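Local structure of carbonic anhydrase (3UCJ) at the interface of chains A and B. The protein catalyses the reversible hydration of carbon dioxide to hydrogencarbonate as a zinc-dependent beta-class carbonic anhydrase, a reaction inhibited by the sulfonamide acetazolamide. Numbering follows the deposited sequence. Chains: chain A/B, Carbonic anhydrase.

The interface of chains A and B. Residues chain A 57-58, 193-195; chain B 13, 16, 20.
B:Asn16 pushes its carboxamide against the backbone of chain A and spends both ends of it there. Its amide nitrogen ND2 donates to two carbonyls, to A:Gly193 O at 2.8 Å, almost in line with that C=O, and to A:Leu57 O at 2.9 Å, from a direction tilted 31° off the carbonyl plane. Both acceptors lie in or near the plane of the amide, so its two N-H groups point straight at them and fix its rotation. The other end, OD1, accepts from A:Val195 N at 2.9 Å; this bond is straight at the hydrogen, but the donor stands above the carbonyl plane. With CG anti to the backbone N (chi1 162°), the amide reaches away from its own helix towards these three groups. Replacing B:Asn16 by alanine would probably leave the carbonyls of A:Leu57 and A:Gly193 and the N-H of A:Val195 without their mates from chain B.

Water 1 adds a bridge, lying 2.8 Å from B:Asn16 OD1 and also meeting the backbone oxygens of A:Val195 and B:Leu13.

Apolar contact flanks the polar centre: A:Val195 CG1 presses tightly on B:Leu13 CD2 at 3.4 Å, the side chains crossing at about a right angle, while its other methyl, CG2, lies 4.0 Å from B:Asn16 CG.

The N-terminal helix 10-26 of chain B thus lies across chain A, over the end of helix 54-57 and the start of strand 194-197; two-fold symmetry repeats the embrace with the chains exchanged.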
loop_
_atom_site.group_PDB
_atom_site.type_symbol
_atom_site.label_atom_id
_atom_site.label_comp_id
_atom_site.label_asym_id
_atom_site.label_seq_id
_atom_site.Cartn_x
_atom_site.Cartn_y
_atom_site.Cartn_z
ATOM N N LEU A 57 -6.620 -27.922 -9.223
ATOM C CA LEU A 57 -5.559 -28.484 -10.075
ATOM C C LEU A 57 -4.614 -29.430 -9.354
ATOM O O LEU A 57 -3.961 -30.286 -9.995
ATOM C CB LEU A 57 -4.785 -27.402 -10.834
ATOM C CG LEU A 57 -3.835 -26.529 -10.029
ATOM C CD1 LEU A 57 -2.489 -27.099 -10.161
ATOM C CD2 LEU A 57 -3.899 -25.075 -10.604
ATOM N N PHE A 58 -4.513 -29.307 -8.043
ATOM C CA PHE A 58 -3.725 -30.245 -7.307
ATOM C C PHE A 58 -4.592 -31.337 -6.667
ATOM O O PHE A 58 -4.045 -32.111 -5.850
ATOM C CB PHE A 58 -2.898 -29.577 -6.193
ATOM C CG PHE A 58 -1.750 -28.744 -6.711
ATOM C CD1 PHE A 58 -1.668 -27.363 -6.418
ATOM C CD2 PHE A 58 -0.758 -29.325 -7.503
ATOM C CE1 PHE A 58 -0.604 -26.608 -6.912
ATOM C CE2 PHE A 58 0.309 -28.551 -8.023
ATOM C CZ PHE A 58 0.362 -27.197 -7.742
ATOM N N GLY A 193 -4.012 -27.932 -18.362
ATOM C CA GLY A 193 -4.226 -28.278 -16.955
ATOM C C GLY A 193 -3.019 -28.863 -16.243
ATOM O O GLY A 193 -3.118 -29.309 -15.086
ATOM N N LEU A 194 -1.862 -28.796 -16.860
ATOM C CA LEU A 194 -0.669 -29.317 -16.242
ATOM C C LEU A 194 0.241 -28.244 -15.650
ATOM O O LEU A 194 0.443 -27.205 -16.283
ATOM C CB LEU A 194 0.143 -30.088 -17.282
ATOM C CG LEU A 194 -0.579 -31.361 -17.782
ATOM C CD1 LEU A 194 -0.002 -31.707 -19.137
ATOM C CD2 LEU A 194 -0.296 -32.489 -16.762
ATOM N N VAL A 195 0.810 -28.597 -14.505
ATOM C CA VAL A 195 1.877 -27.911 -13.815
ATOM C C VAL A 195 3.251 -28.469 -14.196
ATOM O O VAL A 195 3.445 -29.708 -14.259
ATOM C CB VAL A 195 1.678 -28.070 -12.254
ATOM C CG1 VAL A 195 2.947 -27.637 -11.396
ATOM C CG2 VAL A 195 0.425 -27.292 -11.828
ATOM N N LEU B 13 2.889 -33.158 -8.215
ATOM C CA LEU B 13 2.831 -33.134 -9.703
ATOM C C LEU B 13 2.025 -34.298 -10.264
ATOM O O LEU B 13 1.194 -34.163 -11.195
ATOM C CB LEU B 13 4.248 -33.122 -10.258
ATOM C CG LEU B 13 5.045 -31.866 -9.891
ATOM C CD1 LEU B 13 6.494 -32.010 -10.369
ATOM C CD2 LEU B 13 4.338 -30.678 -10.552
ATOM N N ASN B 16 -1.550 -33.761 -9.892
ATOM C CA ASN B 16 -1.988 -32.807 -10.893
ATOM C C ASN B 16 -2.209 -33.478 -12.276
ATOM O O ASN B 16 -3.212 -33.237 -12.954
ATOM C CB ASN B 16 -1.038 -31.602 -11.022
ATOM C CG ASN B 16 -1.260 -30.840 -12.352
ATOM O OD1 ASN B 16 -0.447 -30.960 -13.276
ATOM N ND2 ASN B 16 -2.410 -30.154 -12.498
ATOM N N ALA B 20 -5.657 -33.845 -14.347
ATOM C CA ALA B 20 -5.817 -33.263 -15.702
ATOM C C ALA B 20 -6.266 -34.336 -16.739
ATOM O O ALA B 20 -7.165 -34.107 -17.554
ATOM C CB ALA B 20 -4.533 -32.559 -16.166
HETATM O O HOH W 1 2.020 -32.222 -13.386
#